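Uncharacterized protein (Staphylococcus saprophyticus subsp. saprophyticus, PDB 3Q6A) is of unknown function but belongs to the AHA1 family and probably adopts the Bet v 1-like fold of Hsp90 ATPase activator C-terminal domains. Local coordinates at residues E18-P23 with Q66-T71; V90-K95 with V113-C118; S34-R37 with G41-I44. All coordinates share one frame; numbering follows the deposited sequence.

Overall arrangement
All three interactions reach the same antiparallel sheet, but at different depths. Interactions 1 and 2 are buried: the first brings helix 13-21 to strand 67-72, the second lays the long helix 102-125 against strand 87-94, and both rest mainly on apolar side chains, though a threonine hydroxyl joins in at interaction 2. They meet where Phe20 CE2 lies 3.8 Å from Met115 CE, so one hydrophobic core joins the two helices. Interaction 3, nested in the loop that interaction 1 closes, is a surface contact in which serine and glutamate lie against one buried isoleucine. A salt bridge, Glu18 OE2 to Arg37 NH2 at 3.0 Å, ties it to interaction 1. It stays clear of interaction 2, the nearest atoms being about 12 Å apart.

Interaction 1 (E18-P23 with Q66-T71); sequences EAFVDP and QLIAFT
Ile68 reaches from strand 67-72 into the notch between Phe20 and Val21, at the end of helix 13-21, where this short helix packs on the antiparallel sheet of the Bet v 1-like fold. The CA atoms of Val21 and Ile68 are 8.8 Å apart, a gap filled from the strand side by the Ile68 side chain and from the helix side by Phe20 CB and Val21 CG1. From CB of Ile68, CG1 leaves on the side of the backbone N, anti to the carbonyl carbon (chi1 -59°), and the chain then runs on extended to CD1 (chi2 177°). CB and CG1 act as the stalk, and CD1 does all the close touching. It lies 3.9 Å from Phe20 CB and approaches the ring beyond obliquely. The Ile68 side chain also packs on Phe81 and Trp38. Phenylalanine suits its place because its CB offers a surface to the strand while its ring goes deeper, edge-to-face with Phe29 and against Met115 and Leu119 of the long helix. Val21, beta-branched and compact, closes the second wall of the notch: its CG1 methyl comes within 3.9 Å of Ile68 CD1.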
# COMPACT_ATOMS: atom_id res chain seq x y z
N GLU D 18 0.76 -16.69 11.38
CA GLU D 18 1.39 -17.77 10.65
C GLU D 18 1.95 -17.34 9.30
O GLU D 18 2.95 -17.89 8.83
CB GLU D 18 0.41 -18.93 10.43
CG GLU D 18 0.12 -19.77 11.68
CD GLU D 18 1.36 -20.46 12.25
OE1 GLU D 18 2.05 -21.19 11.50
OE2 GLU D 18 1.64 -20.27 13.45
N ALA D 19 1.28 -16.38 8.66
CA ALA D 19 1.72 -15.89 7.36
C ALA D 19 3.15 -15.36 7.41
O ALA D 19 3.89 -15.49 6.43
CB ALA D 19 0.76 -14.79 6.86
N PHE D 20 3.54 -14.77 8.54
CA PHE D 20 4.90 -14.23 8.69
C PHE D 20 5.92 -15.30 9.09
O PHE D 20 6.94 -15.47 8.42
CB PHE D 20 4.95 -13.12 9.75
CG PHE D 20 4.31 -11.80 9.33
CD1 PHE D 20 2.94 -11.58 9.49
CD2 PHE D 20 5.10 -10.77 8.82
CE1 PHE D 20 2.36 -10.34 9.15
CE2 PHE D 20 4.55 -9.52 8.48
CZ PHE D 20 3.17 -9.31 8.65
N VAL D 21 5.66 -16.01 10.19
CA VAL D 21 6.60 -17.00 10.70
C VAL D 21 6.79 -18.29 9.92
O VAL D 21 7.83 -18.94 10.03
CB VAL D 21 6.28 -17.39 12.18
CG1 VAL D 21 6.18 -16.14 13.05
CG2 VAL D 21 4.99 -18.19 12.25
N ASP D 22 5.80 -18.68 9.13
CA ASP D 22 5.89 -19.92 8.35
C ASP D 22 6.71 -19.73 7.08
O ASP D 22 6.27 -19.07 6.14
CB ASP D 22 4.50 -20.43 8.00
CG ASP D 22 4.53 -21.83 7.40
OD1 ASP D 22 5.41 -22.12 6.57
OD2 ASP D 22 3.65 -22.63 7.77
N PRO D 23 7.90 -20.34 7.01
CA PRO D 23 8.78 -20.24 5.84
C PRO D 23 8.07 -20.44 4.51
O PRO D 23 8.50 -19.89 3.49
CB PRO D 23 9.83 -21.32 6.10
CG PRO D 23 9.93 -21.30 7.60
CD PRO D 23 8.48 -21.27 8.00
N GLN D 66 0.55 -12.87 18.39
CA GLN D 66 0.38 -11.54 18.94
C GLN D 66 1.54 -10.56 18.75
O GLN D 66 1.34 -9.35 18.69
CB GLN D 66 0.05 -11.66 20.42
CG GLN D 66 -0.08 -10.33 21.13
CD GLN D 66 -0.71 -10.49 22.50
OE1 GLN D 66 -1.90 -10.83 22.62
NE2 GLN D 66 0.07 -10.25 23.55
N LEU D 67 2.76 -11.08 18.69
CA LEU D 67 3.88 -10.18 18.52
C LEU D 67 5.15 -10.83 18.02
O LEU D 67 5.48 -11.96 18.37
CB LEU D 67 4.15 -9.45 19.85
CG LEU D 67 5.38 -8.55 19.95
CD1 LEU D 67 5.16 -7.55 21.07
CD2 LEU D 67 6.63 -9.38 20.22
N ILE D 68 5.85 -10.07 17.18
CA ILE D 68 7.12 -10.49 16.59
C ILE D 68 7.99 -9.26 16.71
O ILE D 68 7.63 -8.21 16.20
CB ILE D 68 6.99 -10.83 15.10
CG1 ILE D 68 5.98 -11.95 14.90
CG2 ILE D 68 8.36 -11.21 14.53
CD1 ILE D 68 5.73 -12.29 13.43
N ALA D 69 9.14 -9.37 17.38
CA ALA D 69 10.00 -8.20 17.53
C ALA D 69 11.41 -8.51 17.07
O ALA D 69 11.89 -9.64 17.19
CB ALA D 69 10.00 -7.73 18.97
N PHE D 70 12.06 -7.49 16.52
CA PHE D 70 13.41 -7.62 16.03
C PHE D 70 13.93 -6.24 15.63
O PHE D 70 13.24 -5.24 15.82
CB PHE D 70 13.45 -8.58 14.83
CG PHE D 70 12.68 -8.10 13.63
CD1 PHE D 70 13.31 -7.35 12.63
CD2 PHE D 70 11.32 -8.39 13.50
CE1 PHE D 70 12.59 -6.90 11.52
CE2 PHE D 70 10.60 -7.94 12.40
CZ PHE D 70 11.23 -7.19 11.41
N THR D 71 15.15 -6.19 15.10
CA THR D 71 15.74 -4.92 14.70
C THR D 71 16.35 -5.00 13.31
O THR D 71 16.75 -6.07 12.84
CB THR D 71 16.87 -4.47 15.70
OG1 THR D 71 16.38 -4.51 17.04
CG2 THR D 71 17.32 -3.04 15.40

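Interaction 2 (V90-K95 with V113-C118); sequences VTTTEK and VYMLSC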
# COMPACT_ATOMS: atom_id res chain seq x y z
N VAL D 90 -3.26 -5.63 11.93
CA VAL D 90 -1.82 -5.79 12.06
C VAL D 90 -1.24 -4.40 12.25
O VAL D 90 -1.60 -3.45 11.55
CB VAL D 90 -1.18 -6.41 10.79
CG1 VAL D 90 0.33 -6.62 11.02
CG2 VAL D 90 -1.87 -7.72 10.45
N THR D 91 -0.34 -4.25 13.22
CA THR D 91 0.26 -2.96 13.46
C THR D 91 1.76 -3.10 13.36
O THR D 91 2.37 -3.79 14.17
CB THR D 91 -0.09 -2.43 14.86
OG1 THR D 91 -1.51 -2.38 15.01
CG2 THR D 91 0.47 -1.03 15.05
N THR D 92 2.35 -2.46 12.35
CA THR D 92 3.80 -2.51 12.20
C THR D 92 4.36 -1.22 12.79
O THR D 92 3.79 -0.14 12.62
CB THR D 92 4.26 -2.64 10.71
OG1 THR D 92 3.67 -1.59 9.94
CG2 THR D 92 3.86 -3.99 10.14
N THR D 93 5.46 -1.34 13.53
CA THR D 93 6.10 -0.18 14.13
C THR D 93 7.60 -0.25 13.90
O THR D 93 8.25 -1.24 14.27
CB THR D 93 5.84 -0.10 15.64
OG1 THR D 93 4.44 0.08 15.89
CG2 THR D 93 6.59 1.08 16.24
N GLU D 94 8.15 0.77 13.26
CA GLU D 94 9.60 0.83 13.02
C GLU D 94 10.00 2.12 13.73
O GLU D 94 9.66 3.22 13.30
CB GLU D 94 9.93 0.88 11.52
CG GLU D 94 11.42 1.08 11.27
CD GLU D 94 11.81 0.92 9.81
OE1 GLU D 94 10.99 1.18 8.91
OE2 GLU D 94 12.98 0.55 9.56
N LYS D 95 10.74 1.95 14.82
CA LYS D 95 11.11 3.06 15.67
C LYS D 95 12.40 3.80 15.42
O LYS D 95 13.31 3.29 14.77
CB LYS D 95 11.13 2.58 17.13
CG LYS D 95 9.89 1.80 17.52
CD LYS D 95 10.02 1.24 18.92
CE LYS D 95 8.74 0.55 19.34
NZ LYS D 95 8.83 0.08 20.75
N VAL D 113 3.36 0.12 4.13
CA VAL D 113 2.00 0.10 3.60
C VAL D 113 1.88 -0.91 2.48
O VAL D 113 0.92 -1.66 2.42
CB VAL D 113 1.57 1.47 3.07
CG1 VAL D 113 0.15 1.38 2.49
CG2 VAL D 113 1.62 2.50 4.21
N TYR D 114 2.85 -0.92 1.57
CA TYR D 114 2.80 -1.87 0.47
C TYR D 114 2.85 -3.33 0.98
O TYR D 114 2.05 -4.16 0.58
CB TYR D 114 3.97 -1.63 -0.48
CG TYR D 114 3.91 -2.50 -1.71
CD1 TYR D 114 2.82 -2.44 -2.57
CD2 TYR D 114 4.93 -3.40 -2.00
CE1 TYR D 114 2.73 -3.28 -3.69
CE2 TYR D 114 4.86 -4.24 -3.12
CZ TYR D 114 3.76 -4.17 -3.96
OH TYR D 114 3.70 -4.98 -5.08
N MSE D 115 3.80 -3.64 1.87
CA MSE D 115 3.88 -5.02 2.37
C MSE D 115 2.56 -5.47 3.01
O MSE D 115 2.11 -6.60 2.77
CB MSE D 115 5.02 -5.17 3.39
CG MSE D 115 5.21 -6.61 3.98
SE MSE D 115 4.13 -7.06 5.40
CE MSE D 115 4.92 -6.16 6.66
N LEU D 116 1.95 -4.60 3.79
CA LEU D 116 0.69 -4.93 4.48
C LEU D 116 -0.44 -5.08 3.47
O LEU D 116 -1.39 -5.85 3.70
CB LEU D 116 0.38 -3.87 5.56
CG LEU D 116 1.33 -3.90 6.77
CD1 LEU D 116 1.10 -2.70 7.69
CD2 LEU D 116 1.11 -5.21 7.53
N SER D 117 -0.36 -4.35 2.35
CA SER D 117 -1.39 -4.46 1.31
C SER D 117 -1.22 -5.80 0.62
O SER D 117 -2.20 -6.47 0.30
CB SER D 117 -1.25 -3.33 0.27
OG SER D 117 -1.50 -2.09 0.90
N CYS D 118 0.02 -6.18 0.37
CA CYS D 118 0.30 -7.47 -0.25
C CYS D 118 -0.16 -8.57 0.72
O CYS D 118 -0.71 -9.58 0.30
CB CYS D 118 1.80 -7.63 -0.50
SG CYS D 118 2.45 -6.53 -1.77
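Leu116 drives its forked end from helix 102-125 against Val90 and Thr92 of strand 87-94, packing the long C-terminal helix on the curved sheet as in the helix-grip arrangement of Bet v 1-like proteins. Over strand 90-94 and helix 113-118 the directions are nearly antiparallel, at 156°, and the axes come within 10.3 Å. The two methyls of Leu116 divide the work. CD2 meets Val90 CG1 at 3.8 Å as the two side chains cross at a slant, while CD1 heads for Thr92, which it meets tip to tip, 3.6 Å from OG1. Thr92 CG2 reaches both prongs, 3.9 Å from Leu116 CD1 and 4.0 Å from Leu116 CD2. Its position anti to the carbonyl carbon follows from a chi1 of 54°, which sets OG1 between the backbone N and the carbonyl carbon. A weak hydrogen bond to Thr5 O on the neighbouring strand gives that buried hydroxyl a polar partner, while CG2 supplies the apolar contact. Met115, present as selenomethionine, adds its CE at 4.2 Å from Thr92 CG2. The helix surface bearing Val113 and Ser117 instead packs on Val113 and Ser117 of the second subunit. Dispersion and the exclusion of water therefore hold helix to strand: leucine supplies a branched, shape-filling end, and the beta-branched strand residues present a firm surface for it.

Interaction 3 (S34-R37 with G41-I44); sequences SSER and GKTI
The connection from edge strand 33-34 to strand 43-48 folds back on itself, so that Ser35 and Glu36 come to lie over Ile44 at the rim of the antiparallel sheet. Ile44 is the buried residue of this otherwise largely exposed contact, and its two branches find different partners. CG2 abuts the serine, with Ser35 OG at 3.2 Å; the same hydroxyl also sits 3.4 Å from Ile44 CA. A small residue suits this position, since the backbones are near, the CA atoms of Ser35 and Ile44 being 5.7 Å apart, and its OG is hydrogen-bonded to Thr45 N, the next residue along the strand. The other branch bends at chi2 (-66°), turning CD1 toward the loop, where it lies 3.4 Å from Glu36 O and 3.7 Å from Arg37 O. The Glu36 and Ile44 side chains cross at a slant, with Glu36 CG only 3.3 Å from Ile44 CD1, closer than usual for two carbons. The extended glutamate chain carries its carboxylate on alongside 41-44, where Glu36 OE1 comes 4.4 Å from Lys42 CD but 6.3 Å from Lys42 NZ, so any attraction of the opposite charges would act only at a distance. The CB of Arg37 points away from 41-44, and its side chain packs on Phe17 and Val21 of helix 13-21 and makes a salt bridge with Glu18, while Ile44 bonds through its backbone to Ile57 of strand 53-63.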
# COMPACT_ATOMS: atom_id res chain seq x y z
N SER D 34 12.35 -17.97 3.74
CA SER D 34 12.91 -17.84 5.08
C SER D 34 13.69 -19.12 5.37
O SER D 34 13.38 -20.17 4.82
CB SER D 34 11.79 -17.68 6.11
OG SER D 34 11.00 -16.55 5.81
N SER D 35 14.71 -19.02 6.22
CA SER D 35 15.53 -20.18 6.54
C SER D 35 14.75 -21.17 7.41
O SER D 35 14.80 -22.38 7.20
CB SER D 35 16.81 -19.74 7.25
OG SER D 35 16.53 -19.02 8.44
N GLU D 36 14.01 -20.64 8.38
CA GLU D 36 13.21 -21.47 9.27
C GLU D 36 12.12 -20.63 9.94
O GLU D 36 12.12 -19.40 9.81
CB GLU D 36 14.09 -22.12 10.34
CG GLU D 36 14.83 -21.13 11.23
CD GLU D 36 15.59 -21.80 12.37
OE1 GLU D 36 14.96 -22.49 13.20
OE2 GLU D 36 16.83 -21.63 12.44
N ARG D 37 11.21 -21.29 10.65
CA ARG D 37 10.12 -20.61 11.33
C ARG D 37 10.66 -19.57 12.30
O ARG D 37 11.68 -19.77 12.96
CB ARG D 37 9.25 -21.62 12.08
CG ARG D 37 8.08 -21.00 12.84
CD ARG D 37 7.37 -22.02 13.73
NE ARG D 37 6.33 -21.41 14.55
CZ ARG D 37 5.06 -21.25 14.17
NH1 ARG D 37 4.64 -21.68 12.99
NH2 ARG D 37 4.20 -20.65 14.98
N GLY D 41 14.61 -15.82 19.57
CA GLY D 41 16.00 -16.16 19.81
C GLY D 41 16.70 -16.90 18.68
O GLY D 41 17.81 -17.41 18.85
N LYS D 42 16.06 -16.97 17.52
CA LYS D 42 16.66 -17.64 16.37
C LYS D 42 17.06 -16.61 15.31
O LYS D 42 16.35 -15.63 15.11
CB LYS D 42 15.67 -18.64 15.76
CG LYS D 42 15.31 -19.79 16.70
CD LYS D 42 16.51 -20.69 16.93
CE LYS D 42 16.18 -21.81 17.90
NZ LYS D 42 15.92 -21.28 19.27
N THR D 43 18.20 -16.83 14.66
CA THR D 43 18.66 -15.90 13.63
C THR D 43 18.20 -16.47 12.29
O THR D 43 18.61 -17.55 11.89
CB THR D 43 20.21 -15.74 13.68
OG1 THR D 43 20.60 -14.64 12.84
CG2 THR D 43 20.90 -17.01 13.20
N ILE D 44 17.33 -15.72 11.60
CA ILE D 44 16.77 -16.17 10.33
C ILE D 44 17.39 -15.57 9.07
O ILE D 44 17.72 -14.39 9.04
CB ILE D 44 15.24 -15.85 10.26
CG1 ILE D 44 14.53 -16.40 11.50
CG2 ILE D 44 14.65 -16.44 9.00
CD1 ILE D 44 14.53 -17.90 11.61